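Side-chain contacts in glycoside hydrolase family 31 (Trueperella pyogenes, PDB 5I0F), which probably degrades cycloalternan by hydrolysing its glucosidic bonds through a covalent glycosyl-enzyme intermediate, in the manner of a family 31 retaining glycosidase: residues 46-51 and 55-60; 454-459 and 507-512; 613-618 and 718-723; 652-657 and 693-698. All coordinates share one frame; numbering follows the deposited sequence.

In the fold
From the N terminus, contact 1 comes first: a tight beta hairpin pairing strand 41-49 with strand 54-62 in the N-terminal antiparallel sheet, its loop closed within a few residues. Contact 2 follows in the TIM barrel, where the loop leading from helix 485-506 into barrel strand 513-515 returns to helix 453-457. Contact 3 then closes a loop of about a hundred residues, joining the start of helix 617-646 to the turn ahead of strand 725-728. Contact 4 is nested inside that loop and ties two pieces of the C-terminal domain together, about 11 Å from contact 3 between nearest atoms. Contact 1 stands apart, its centre over 60 Å from the other centres.

Contact 1: residues 46-51 and 55-60; sequences CFVLWP and QVFDMS
The F47 ring carries V56 on one face: CG1 of V56 stands 3.9 Å from the ring centroid, 18° off the normal, a CH-pi contact, while CG2 of V56 reaches CD2 of F47 at 3.5 Å. Y108 from the next strand stacks on the same ring. The F57 ring is met at its edge, where C46 O lies in the ring plane and V48 CG2 comes to 3.5 Å from F57 CE1. W50 takes V48 CG1 over one face and Q55 CB near its edge, beside NE1.

These pairs follow the register of an antiparallel beta hairpin. F47 and V56 form a non-hydrogen-bonded pair on one face of the sheet; C46 with F57 and V48 with Q55 are hydrogen-bonded pairs whose side chains occupy the other. CG of F57 is anti to its carbonyl carbon (chi1 -61°), which swings the ring diagonally toward V48 on the partner strand. Further on, M59 SD packs at 4.1 Å from C46 CB. The bond from V48 N to Q55 O is 2.8 Å and nearly straight, at 173°. The four backbone bonds hold the strands in register, and the apolar contacts on both faces probably help to orient the rings.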
loop_
_atom_site.group_PDB
_atom_site.type_symbol
_atom_site.label_atom_id
_atom_site.label_comp_id
_atom_site.label_asym_id
_atom_site.label_seq_id
_atom_site.Cartn_x
_atom_site.Cartn_y
_atom_site.Cartn_z
ATOM N N CYS A 46 -32.839 -4.791 22.511
ATOM C CA CYS A 46 -32.963 -5.239 21.129
ATOM C C CYS A 46 -34.153 -6.188 21.040
ATOM O O CYS A 46 -34.176 -7.231 21.713
ATOM C CB CYS A 46 -31.690 -5.965 20.690
ATOM S SG CYS A 46 -31.733 -6.479 18.962
ATOM N N PHE A 47 -35.128 -5.835 20.214
ATOM C CA PHE A 47 -36.294 -6.682 19.961
ATOM C C PHE A 47 -36.085 -7.440 18.654
ATOM O O PHE A 47 -35.918 -6.800 17.606
ATOM C CB PHE A 47 -37.550 -5.825 19.825
ATOM C CG PHE A 47 -37.988 -5.178 21.104
ATOM C CD1 PHE A 47 -37.384 -4.013 21.545
ATOM C CD2 PHE A 47 -39.016 -5.732 21.868
ATOM C CE1 PHE A 47 -37.792 -3.405 22.726
ATOM C CE2 PHE A 47 -39.428 -5.130 23.054
ATOM C CZ PHE A 47 -38.814 -3.961 23.477
ATOM N N VAL A 48 -36.073 -8.773 18.714
ATOM C CA VAL A 48 -35.875 -9.611 17.525
ATOM C C VAL A 48 -37.180 -10.354 17.247
ATOM O O VAL A 48 -37.643 -11.133 18.079
ATOM C CB VAL A 48 -34.714 -10.618 17.707
ATOM C CG1 VAL A 48 -34.441 -11.362 16.404
ATOM C CG2 VAL A 48 -33.438 -9.930 18.179
ATOM N N LEU A 49 -37.765 -10.109 16.077
ATOM C CA LEU A 49 -39.043 -10.707 15.685
ATOM C C LEU A 49 -38.815 -11.885 14.706
ATOM O O LEU A 49 -38.598 -11.686 13.508
ATOM C CB LEU A 49 -39.964 -9.641 15.072
ATOM C CG LEU A 49 -40.036 -8.254 15.754
ATOM C CD1 LEU A 49 -40.900 -7.272 14.958
ATOM C CD2 LEU A 49 -40.533 -8.344 17.199
ATOM N N TRP A 50 -38.841 -13.100 15.247
ATOM C CA TRP A 50 -38.765 -14.345 14.455
ATOM C C TRP A 50 -40.166 -14.676 13.886
ATOM O O TRP A 50 -41.170 -14.147 14.372
ATOM C CB TRP A 50 -38.265 -15.517 15.323
ATOM C CG TRP A 50 -37.077 -15.223 16.223
ATOM C CD1 TRP A 50 -37.103 -14.876 17.554
ATOM C CD2 TRP A 50 -35.705 -15.291 15.857
ATOM N NE1 TRP A 50 -35.819 -14.709 18.031
ATOM C CE2 TRP A 50 -34.943 -14.964 17.011
ATOM C CE3 TRP A 50 -35.040 -15.594 14.668
ATOM C CZ2 TRP A 50 -33.561 -14.934 17.001
ATOM C CZ3 TRP A 50 -33.676 -15.563 14.656
ATOM C CH2 TRP A 50 -32.942 -15.225 15.817
ATOM N N PRO A 51 -40.250 -15.564 12.871
ATOM C CA PRO A 51 -41.557 -15.831 12.249
ATOM C C PRO A 51 -42.671 -16.154 13.255
ATOM O O PRO A 51 -43.750 -15.571 13.175
ATOM C CB PRO A 51 -41.275 -17.039 11.339
ATOM C CG PRO A 51 -39.818 -16.940 11.035
ATOM C CD PRO A 51 -39.208 -16.454 12.321
ATOM N N GLN A 55 -38.387 -12.149 20.701
ATOM C CA GLN A 55 -37.505 -12.136 21.864
ATOM C C GLN A 55 -36.909 -10.757 22.054
ATOM O O GLN A 55 -36.607 -10.073 21.083
ATOM C CB GLN A 55 -36.389 -13.175 21.724
ATOM C CG GLN A 55 -35.684 -13.480 23.039
ATOM C CD GLN A 55 -34.546 -14.468 22.892
ATOM O OE1 GLN A 55 -34.340 -15.041 21.828
ATOM N NE2 GLN A 55 -33.787 -14.659 23.968
ATOM N N VAL A 56 -36.739 -10.382 23.322
ATOM C CA VAL A 56 -36.223 -9.084 23.732
ATOM C C VAL A 56 -34.924 -9.344 24.486
ATOM O O VAL A 56 -34.890 -10.180 25.382
ATOM C CB VAL A 56 -37.215 -8.353 24.665
ATOM C CG1 VAL A 56 -36.782 -6.906 24.886
ATOM C CG2 VAL A 56 -38.640 -8.441 24.108
ATOM N N PHE A 57 -33.860 -8.647 24.104
ATOM C CA PHE A 57 -32.574 -8.744 24.782
ATOM C C PHE A 57 -32.292 -7.437 25.521
ATOM O O PHE A 57 -32.470 -6.355 24.958
ATOM C CB PHE A 57 -31.469 -9.023 23.766
ATOM C CG PHE A 57 -31.644 -10.317 23.015
ATOM C CD1 PHE A 57 -32.411 -10.369 21.861
ATOM C CD2 PHE A 57 -31.021 -11.481 23.453
ATOM C CE1 PHE A 57 -32.577 -11.563 21.171
ATOM C CE2 PHE A 57 -31.191 -12.681 22.775
ATOM C CZ PHE A 57 -31.967 -12.720 21.627
ATOM N N ASP A 58 -31.879 -7.542 26.778
ATOM C CA ASP A 58 -31.405 -6.394 27.556
ATOM C C ASP A 58 -29.939 -6.191 27.252
ATOM O O ASP A 58 -29.103 -7.000 27.630
ATOM C CB ASP A 58 -31.554 -6.623 29.064
ATOM C CG ASP A 58 -32.977 -6.483 29.539
ATOM O OD1 ASP A 58 -33.623 -5.443 29.240
ATOM O OD2 ASP A 58 -33.441 -7.408 30.233
ATOM N N MET A 59 -29.628 -5.100 26.579
ATOM C CA MET A 59 -28.265 -4.825 26.163
ATOM C C MET A 59 -27.462 -4.255 27.331
ATOM O O MET A 59 -28.023 -3.695 28.277
ATOM C CB MET A 59 -28.266 -3.884 24.956
ATOM C CG MET A 59 -29.050 -4.429 23.769
ATOM S SD MET A 59 -29.134 -3.300 22.383
ATOM C CE MET A 59 -27.504 -3.518 21.645
ATOM N N SER A 60 -26.150 -4.437 27.267
ATOM C CA SER A 60 -25.223 -3.984 28.294
ATOM C C SER A 60 -24.307 -2.893 27.736
ATOM O O SER A 60 -23.952 -2.950 26.549
ATOM C CB SER A 60 -24.366 -5.158 28.746
ATOM O OG SER A 60 -25.138 -6.065 29.515
#

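Contact 2: residues 454-459 and 507-512; sequences YLVEDL and AGKYPV
V456 of helix 453-457 meets A507 and K509 of the loop that leads from helix 485-506 into strand 513-515 of the TIM barrel, so the contact joins the outer helical layer to the approach of a barrel strand. That loop opens with a Schellman motif: G508, at positive phi, is its C-prime residue, with K509 N bonded back to L504 O and G508 N to R505 O. A507 and K509, on either side of G508, both point their CB atoms toward helix 453-457.

K509 is the side chain to follow. From CB the chain runs extended through CG to CD, which presses on V456 CG1 at 3.4 Å, closer than carbons usually pack. CE stays on the same methyl at 3.6 Å from V456 CG1 and passes V456 O at 3.9 Å. A bend at chi4 (-91°) then turns NZ aside to its salt bridge with D460, just beyond the helix segment; I461 O adds a weak hydrogen bond. The two side chains pass antiparallel, the far half of the lysine chain brushing one valine methyl, and the charge is delivered to an acid beyond them.

CG1 of V456 is anti to its backbone N (chi1 -176°), and this places one methyl against both loop residues. E457 lies next to it along the helix, with its carboxylate held by R453 and R355, and touches the loop chiefly through its aliphatic part: E457 CG stands 4.0 Å from A507 CB. The same A507 CB touches V456 CG1 at 3.5 Å.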
loop_
_atom_site.group_PDB
_atom_site.type_symbol
_atom_site.label_atom_id
_atom_site.label_comp_id
_atom_site.label_asym_id
_atom_site.label_seq_id
_atom_site.Cartn_x
_atom_site.Cartn_y
_atom_site.Cartn_z
ATOM N N TYR A 454 -1.509 22.826 -14.833
ATOM C CA TYR A 454 -0.540 23.960 -14.907
ATOM C C TYR A 454 0.808 23.661 -14.227
ATOM O O TYR A 454 1.834 24.199 -14.643
ATOM C CB TYR A 454 -1.125 25.259 -14.360
ATOM C CG TYR A 454 -0.968 25.424 -12.871
ATOM C CD1 TYR A 454 -1.895 24.881 -11.979
ATOM C CD2 TYR A 454 0.116 26.119 -12.342
ATOM C CE1 TYR A 454 -1.743 25.042 -10.619
ATOM C CE2 TYR A 454 0.278 26.266 -10.983
ATOM C CZ TYR A 454 -0.652 25.721 -10.127
ATOM O OH TYR A 454 -0.476 25.889 -8.777
ATOM N N LEU A 455 0.803 22.805 -13.206
ATOM C CA LEU A 455 2.052 22.392 -12.535
ATOM C C LEU A 455 3.003 21.725 -13.517
ATOM O O LEU A 455 4.206 21.943 -13.457
ATOM C CB LEU A 455 1.775 21.410 -11.385
ATOM C CG LEU A 455 0.929 21.974 -10.252
ATOM C CD1 LEU A 455 0.524 20.831 -9.332
ATOM C CD2 LEU A 455 1.684 23.084 -9.505
ATOM N N VAL A 456 2.445 20.903 -14.404
ATOM C CA VAL A 456 3.211 20.185 -15.403
ATOM C C VAL A 456 3.458 21.086 -16.630
ATOM O O VAL A 456 4.589 21.196 -17.081
ATOM C CB VAL A 456 2.531 18.870 -15.812
ATOM C CG1 VAL A 456 3.398 18.118 -16.783
ATOM C CG2 VAL A 456 2.306 17.968 -14.592
ATOM N N GLU A 457 2.418 21.721 -17.158
ATOM C CA GLU A 457 2.537 22.451 -18.428
ATOM C C GLU A 457 3.230 23.798 -18.297
ATOM O O GLU A 457 3.971 24.170 -19.200
ATOM C CB GLU A 457 1.175 22.615 -19.114
ATOM C CG GLU A 457 0.612 21.287 -19.574
ATOM C CD GLU A 457 -0.607 21.410 -20.457
ATOM O OE1 GLU A 457 -1.196 22.523 -20.585
ATOM O OE2 GLU A 457 -0.982 20.367 -21.011
ATOM N N ASP A 458 2.983 24.515 -17.196
ATOM C CA ASP A 458 3.513 25.861 -16.984
ATOM C C ASP A 458 4.757 25.828 -16.085
ATOM O O ASP A 458 5.772 26.387 -16.465
ATOM C CB ASP A 458 2.420 26.824 -16.463
ATOM C CG ASP A 458 1.199 26.891 -17.396
ATOM O OD1 ASP A 458 1.381 26.578 -18.595
ATOM O OD2 ASP A 458 0.059 27.244 -16.970
ATOM N N LEU A 459 4.699 25.170 -14.936
ATOM C CA LEU A 459 5.860 25.101 -14.032
ATOM C C LEU A 459 6.909 24.028 -14.390
ATOM O O LEU A 459 8.056 24.121 -13.946
ATOM C CB LEU A 459 5.393 24.935 -12.591
ATOM C CG LEU A 459 4.610 26.113 -12.020
ATOM C CD1 LEU A 459 4.290 25.856 -10.545
ATOM C CD2 LEU A 459 5.356 27.422 -12.175
ATOM N N ALA A 507 0.858 15.825 -21.284
ATOM C CA ALA A 507 1.714 16.978 -21.277
ATOM C C ALA A 507 3.113 16.702 -21.835
ATOM O O ALA A 507 4.025 17.497 -21.592
ATOM C CB ALA A 507 1.826 17.502 -19.842
ATOM N N GLY A 508 3.305 15.600 -22.562
ATOM C CA GLY A 508 4.589 15.322 -23.192
ATOM C C GLY A 508 5.660 14.736 -22.287
ATOM O O GLY A 508 6.838 14.786 -22.626
ATOM N N LYS A 509 5.267 14.131 -21.167
ATOM C CA LYS A 509 6.226 13.623 -20.200
ATOM C C LYS A 509 6.046 12.128 -19.914
ATOM O O LYS A 509 4.980 11.568 -20.160
ATOM C CB LYS A 509 6.096 14.444 -18.908
ATOM C CG LYS A 509 6.555 15.879 -19.099
ATOM C CD LYS A 509 6.308 16.669 -17.851
ATOM C CE LYS A 509 6.816 18.099 -17.978
ATOM N NZ LYS A 509 8.213 18.173 -17.511
ATOM N N TYR A 510 7.094 11.494 -19.388
ATOM C CA TYR A 510 6.979 10.131 -18.873
ATOM C C TYR A 510 6.030 10.076 -17.658
ATOM O O TYR A 510 5.979 11.026 -16.886
ATOM C CB TYR A 510 8.339 9.623 -18.414
ATOM C CG TYR A 510 9.236 9.142 -19.523
ATOM C CD1 TYR A 510 9.234 7.811 -19.901
ATOM C CD2 TYR A 510 10.119 10.001 -20.143
ATOM C CE1 TYR A 510 10.086 7.351 -20.908
ATOM C CE2 TYR A 510 10.964 9.564 -21.146
ATOM C CZ TYR A 510 10.941 8.237 -21.521
ATOM O OH TYR A 510 11.793 7.811 -22.514
ATOM N N PRO A 511 5.304 8.964 -17.472
ATOM C CA PRO A 511 4.304 8.853 -16.401
ATOM C C PRO A 511 4.960 8.461 -15.080
ATOM O O PRO A 511 4.736 7.367 -14.541
ATOM C CB PRO A 511 3.376 7.752 -16.924
ATOM C CG PRO A 511 4.313 6.841 -17.677
ATOM C CD PRO A 511 5.246 7.800 -18.385
ATOM N N VAL A 512 5.782 9.362 -14.566
ATOM C CA VAL A 512 6.516 9.113 -13.353
ATOM C C VAL A 512 5.604 9.493 -12.177
ATOM O O VAL A 512 5.591 10.648 -11.725
ATOM C CB VAL A 512 7.859 9.856 -13.345
ATOM C CG1 VAL A 512 8.589 9.595 -12.037
ATOM C CG2 VAL A 512 8.733 9.394 -14.515
#

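Contact 3: residues 613-618 and 718-723; sequences TGCGEL and VGWDII
C615 and L618 both meet the W720 indole, with E617 beside them. The segment starts at T613, whose OG1 receives a weak bond from C615 N while also bonding to V609 O. G614 follows at positive phi, in a Schellman motif that ends helix 606-613. At C615, SG is anti to the backbone N (chi1 -177°), a setting that carries it out toward the tryptophan, 3.9 Å from C615 SG to W720 CZ3. The sulfur lies at the edge of the six-membered ring, 76° off its normal, a sulfur-aromatic contact near the ring plane.

The chain then turns through G616 into helix 617-646, the L618 N to C615 O bond marking that turn. This is a seam between two parts of the family 31 fold: residues at the end of the TIM-barrel region face a loop of the C-terminal domain, where a type I turn from G719 to I722 presents W720. E617 OE2 comes obliquely to the ring, 4.3 Å from W720 CZ3. Next, L618 CD2 also approaches obliquely, 4.2 Å from W720 CZ3. Helix 572-583 adds E573 and A576 against the indole, and the turn's backbone is tied to the long helix by Y625 OH on W720 O.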
loop_
_atom_site.group_PDB
_atom_site.type_symbol
_atom_site.label_atom_id
_atom_site.label_comp_id
_atom_site.label_asym_id
_atom_site.label_seq_id
_atom_site.Cartn_x
_atom_site.Cartn_y
_atom_site.Cartn_z
ATOM N N THR A 613 24.497 11.417 14.789
ATOM C CA THR A 613 25.132 10.210 15.307
ATOM C C THR A 613 26.579 10.391 15.730
ATOM O O THR A 613 27.156 9.475 16.265
ATOM C CB THR A 613 25.077 9.029 14.292
ATOM O OG1 THR A 613 25.782 9.377 13.099
ATOM C CG2 THR A 613 23.636 8.647 13.961
ATOM N N GLY A 614 27.166 11.557 15.477
ATOM C CA GLY A 614 28.594 11.761 15.673
ATOM C C GLY A 614 29.463 10.900 14.764
ATOM O O GLY A 614 30.613 10.670 15.090
ATOM N N CYS A 615 28.925 10.417 13.636
ATOM C CA CYS A 615 29.664 9.502 12.767
ATOM C C CYS A 615 29.991 10.173 11.448
ATOM O O CYS A 615 29.270 10.031 10.447
ATOM C CB CYS A 615 28.897 8.200 12.536
ATOM S SG CYS A 615 29.839 7.035 11.525
ATOM N N GLY A 616 31.095 10.910 11.459
ATOM C CA GLY A 616 31.471 11.749 10.330
ATOM C C GLY A 616 31.728 10.964 9.055
ATOM O O GLY A 616 31.418 11.448 7.980
ATOM N N GLU A 617 32.252 9.743 9.170
ATOM C CA GLU A 617 32.493 8.893 7.983
ATOM C C GLU A 617 31.227 8.536 7.136
ATOM O O GLU A 617 31.361 8.082 5.988
ATOM C CB GLU A 617 33.274 7.628 8.362
ATOM C CG GLU A 617 32.503 6.605 9.178
ATOM C CD GLU A 617 33.407 5.631 9.953
ATOM O OE1 GLU A 617 34.496 5.292 9.457
ATOM O OE2 GLU A 617 33.038 5.210 11.077
ATOM N N LEU A 618 30.019 8.752 7.663
ATOM C CA LEU A 618 28.815 8.516 6.858
ATOM C C LEU A 618 28.737 9.365 5.593
ATOM O O LEU A 618 28.128 8.935 4.610
ATOM C CB LEU A 618 27.537 8.726 7.671
ATOM C CG LEU A 618 27.238 7.744 8.803
ATOM C CD1 LEU A 618 25.866 8.081 9.365
ATOM C CD2 LEU A 618 27.283 6.301 8.306
ATOM N N VAL A 718 32.845 -7.869 5.934
ATOM C CA VAL A 718 31.918 -6.778 5.596
ATOM C C VAL A 718 32.146 -5.492 6.411
ATOM O O VAL A 718 31.337 -5.111 7.272
ATOM C CB VAL A 718 30.435 -7.237 5.662
ATOM C CG1 VAL A 718 30.122 -8.158 4.495
ATOM C CG2 VAL A 718 30.092 -7.916 6.979
ATOM N N GLY A 719 33.239 -4.796 6.107
ATOM C CA GLY A 719 33.383 -3.411 6.552
ATOM C C GLY A 719 32.209 -2.601 5.988
ATOM O O GLY A 719 31.501 -3.059 5.082
ATOM N N TRP A 720 32.013 -1.385 6.477
ATOM C CA TRP A 720 30.846 -0.601 6.044
ATOM C C TRP A 720 30.900 -0.206 4.564
ATOM O O TRP A 720 29.869 0.071 3.962
ATOM C CB TRP A 720 30.685 0.632 6.927
ATOM C CG TRP A 720 30.257 0.333 8.346
ATOM C CD1 TRP A 720 30.198 -0.887 8.968
ATOM C CD2 TRP A 720 29.848 1.296 9.317
ATOM N NE1 TRP A 720 29.793 -0.730 10.268
ATOM C CE2 TRP A 720 29.566 0.601 10.506
ATOM C CE3 TRP A 720 29.714 2.694 9.296
ATOM C CZ2 TRP A 720 29.128 1.251 11.678
ATOM C CZ3 TRP A 720 29.268 3.342 10.466
ATOM C CH2 TRP A 720 28.979 2.607 11.634
ATOM N N ASP A 721 32.097 -0.202 3.980
ATOM C CA ASP A 721 32.288 0.038 2.547
ATOM C C ASP A 721 32.023 -1.175 1.652
ATOM O O ASP A 721 32.193 -1.074 0.441
ATOM C CB ASP A 721 33.679 0.628 2.258
ATOM C CG ASP A 721 34.805 -0.203 2.797
ATOM O OD1 ASP A 721 34.601 -1.177 3.547
ATOM O OD2 ASP A 721 35.948 0.155 2.502
ATOM N N ILE A 722 31.595 -2.300 2.232
ATOM C CA ILE A 722 31.219 -3.516 1.479
ATOM C C ILE A 722 29.757 -3.890 1.756
ATOM O O ILE A 722 29.328 -3.875 2.894
ATOM C CB ILE A 722 32.080 -4.726 1.929
ATOM C CG1 ILE A 722 33.583 -4.417 1.767
ATOM C CG2 ILE A 722 31.687 -6.023 1.224
ATOM C CD1 ILE A 722 34.049 -4.261 0.339
ATOM N N ILE A 723 29.037 -4.247 0.698
ATOM C CA ILE A 723 27.830 -5.066 0.785
ATOM C C ILE A 723 28.117 -6.269 -0.129
ATOM O O ILE A 723 28.556 -6.067 -1.248
ATOM C CB ILE A 723 26.529 -4.325 0.381
ATOM C CG1 ILE A 723 25.351 -5.320 0.316
ATOM C CG2 ILE A 723 26.668 -3.548 -0.925
ATOM C CD1 ILE A 723 24.011 -4.698 -0.041
#

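Contact 4: residues 652-657 and 693-698; sequences RAMFYD and YLPEGQ
Three successive bends shape M654: the first torsion sets CG beside the backbone N, and chi2 (-83°) and chi3 (-82°) fold the thioether round, so that the terminal CE comes out in front of P695 and Y693. It is this methyl, rather than the sulfur, that does the touching. M654 CE lies 4.3 Å from P695 CG, an apolar contact with a corner of the proline ring, and also 4.3 Å from Y693 O, the carbonyl two residues earlier. The pyrrolidine turns its CG toward the methionine.

All three residues are buried. Y693 O, beside the methionine methyl, accepts a hydrogen bond from Q670 NE2, and the Y693 hydroxyl is bonded to D661 OD2. L678, on strand 677-679, touches both M654 and P695 and so fills in beside the pair.

Within the segment that bears M654, R652 and D657 form a salt bridge. R652 NH1 gives a 3.1 Å bond to D657 OD2, nearly straight at 169°, with the oxygen almost in the guanidinium plane and using its syn lone pair. D675 also pairs with R652 NH1, and K648 takes the other carboxylate oxygen of D657, OD1, so an alternating cluster of charges links the ends of the segment and probably keeps both acids ionised.

The whole lies in the largely beta C-terminal domain of the family 31 enzymes, where M654, between strand 651-652 and helix 655-658, packs on the end of strand 689-694, joining the edge of the six-stranded antiparallel sheet to the separate two-stranded one.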
loop_
_atom_site.group_PDB
_atom_site.type_symbol
_atom_site.label_atom_id
_atom_site.label_comp_id
_atom_site.label_asym_id
_atom_site.label_seq_id
_atom_site.Cartn_x
_atom_site.Cartn_y
_atom_site.Cartn_z
ATOM N N ARG A 652 14.889 -9.462 -7.843
ATOM C CA ARG A 652 14.417 -10.743 -8.383
ATOM C C ARG A 652 14.682 -11.872 -7.405
ATOM O O ARG A 652 15.833 -12.189 -7.117
ATOM C CB ARG A 652 15.104 -11.021 -9.734
ATOM C CG ARG A 652 14.725 -12.328 -10.431
ATOM C CD ARG A 652 15.566 -12.547 -11.692
ATOM N NE ARG A 652 15.464 -11.381 -12.581
ATOM C CZ ARG A 652 16.144 -11.223 -13.714
ATOM N NH1 ARG A 652 16.973 -12.164 -14.144
ATOM N NH2 ARG A 652 15.969 -10.120 -14.432
ATOM N N ALA A 653 13.624 -12.500 -6.909
ATOM C CA ALA A 653 13.792 -13.690 -6.085
ATOM C C ALA A 653 14.634 -14.744 -6.814
ATOM O O ALA A 653 14.632 -14.839 -8.046
ATOM C CB ALA A 653 12.460 -14.260 -5.704
ATOM N N MET A 654 15.339 -15.547 -6.039
ATOM C CA MET A 654 16.283 -16.530 -6.588
ATOM C C MET A 654 15.615 -17.602 -7.442
ATOM O O MET A 654 16.232 -18.156 -8.354
ATOM C CB MET A 654 17.023 -17.208 -5.454
ATOM C CG MET A 654 17.746 -16.250 -4.539
ATOM S SD MET A 654 19.338 -15.801 -5.218
ATOM C CE MET A 654 20.199 -17.260 -4.644
ATOM N N PHE A 655 14.351 -17.902 -7.142
ATOM C CA PHE A 655 13.642 -18.971 -7.836
ATOM C C PHE A 655 13.407 -18.693 -9.315
ATOM O O PHE A 655 13.160 -19.633 -10.051
ATOM C CB PHE A 655 12.331 -19.377 -7.117
ATOM C CG PHE A 655 11.210 -18.378 -7.231
ATOM C CD1 PHE A 655 10.395 -18.355 -8.350
ATOM C CD2 PHE A 655 10.919 -17.518 -6.192
ATOM C CE1 PHE A 655 9.341 -17.462 -8.446
ATOM C CE2 PHE A 655 9.875 -16.608 -6.284
ATOM C CZ PHE A 655 9.075 -16.586 -7.410
ATOM N N TYR A 656 13.475 -17.432 -9.764
ATOM C CA TYR A 656 13.262 -17.150 -11.192
ATOM C C TYR A 656 14.345 -17.782 -12.076
ATOM O O TYR A 656 14.036 -18.295 -13.141
ATOM C CB TYR A 656 13.116 -15.632 -11.484
ATOM C CG TYR A 656 11.762 -15.149 -11.049
ATOM C CD1 TYR A 656 10.627 -15.438 -11.799
ATOM C CD2 TYR A 656 11.599 -14.476 -9.848
ATOM C CE1 TYR A 656 9.364 -15.034 -11.375
ATOM C CE2 TYR A 656 10.339 -14.063 -9.405
ATOM C CZ TYR A 656 9.228 -14.353 -10.164
ATOM O OH TYR A 656 7.982 -13.955 -9.722
ATOM N N ASP A 657 15.595 -17.744 -11.624
ATOM C CA ASP A 657 16.715 -18.256 -12.402
ATOM C C ASP A 657 17.311 -19.536 -11.811
ATOM O O ASP A 657 18.079 -20.192 -12.504
ATOM C CB ASP A 657 17.823 -17.189 -12.519
ATOM C CG ASP A 657 17.331 -15.865 -13.114
ATOM O OD1 ASP A 657 16.563 -15.904 -14.098
ATOM O OD2 ASP A 657 17.729 -14.777 -12.604
ATOM N N TYR A 693 24.746 -17.795 0.043
ATOM C CA TYR A 693 24.653 -19.004 -0.781
ATOM C C TYR A 693 24.805 -18.634 -2.250
ATOM O O TYR A 693 24.041 -17.802 -2.773
ATOM C CB TYR A 693 23.347 -19.806 -0.555
ATOM C CG TYR A 693 23.298 -21.026 -1.463
ATOM C CD1 TYR A 693 24.145 -22.121 -1.238
ATOM C CD2 TYR A 693 22.473 -21.054 -2.591
ATOM C CE1 TYR A 693 24.151 -23.216 -2.097
ATOM C CE2 TYR A 693 22.452 -22.147 -3.438
ATOM C CZ TYR A 693 23.297 -23.223 -3.193
ATOM O OH TYR A 693 23.290 -24.282 -4.051
ATOM N N LEU A 694 25.782 -19.258 -2.919
ATOM C CA LEU A 694 25.965 -19.102 -4.358
ATOM C C LEU A 694 25.389 -20.309 -5.062
ATOM O O LEU A 694 25.747 -21.444 -4.732
ATOM C CB LEU A 694 27.450 -18.986 -4.736
ATOM C CG LEU A 694 28.225 -17.832 -4.137
ATOM C CD1 LEU A 694 29.691 -17.958 -4.537
ATOM C CD2 LEU A 694 27.636 -16.496 -4.587
ATOM N N PRO A 695 24.499 -20.090 -6.034
ATOM C CA PRO A 695 24.044 -21.212 -6.863
ATOM C C PRO A 695 25.099 -21.620 -7.903
ATOM O O PRO A 695 26.119 -20.948 -8.031
ATOM C CB PRO A 695 22.760 -20.680 -7.516
ATOM C CG PRO A 695 22.823 -19.208 -7.411
ATOM C CD PRO A 695 23.843 -18.815 -6.387
ATOM N N GLU A 696 24.843 -22.703 -8.635
ATOM C CA GLU A 696 25.829 -23.288 -9.559
ATOM C C GLU A 696 26.309 -22.263 -10.590
ATOM O O GLU A 696 25.548 -21.383 -10.997
ATOM C CB GLU A 696 25.253 -24.507 -10.298
ATOM C CG GLU A 696 24.912 -25.715 -9.424
ATOM C CD GLU A 696 26.124 -26.529 -8.986
ATOM O OE1 GLU A 696 26.996 -26.878 -9.831
ATOM O OE2 GLU A 696 26.193 -26.848 -7.776
ATOM N N GLY A 697 27.573 -22.395 -10.987
ATOM C CA GLY A 697 28.242 -21.466 -11.894
ATOM C C GLY A 697 29.382 -20.787 -11.170
ATOM O O GLY A 697 29.549 -20.976 -9.967
ATOM N N GLN A 698 30.158 -19.988 -11.895
ATOM C CA GLN A 698 31.247 -19.205 -11.293
ATOM C C GLN A 698 30.800 -17.766 -11.006
ATOM O O GLN A 698 30.043 -17.167 -11.769
ATOM C CB GLN A 698 32.505 -19.213 -12.177
ATOM C CG GLN A 698 33.452 -20.362 -11.882
ATOM C CD GLN A 698 32.741 -21.694 -11.891
ATOM O OE1 GLN A 698 31.939 -21.957 -12.796
ATOM N NE2 GLN A 698 33.004 -22.543 -10.882
#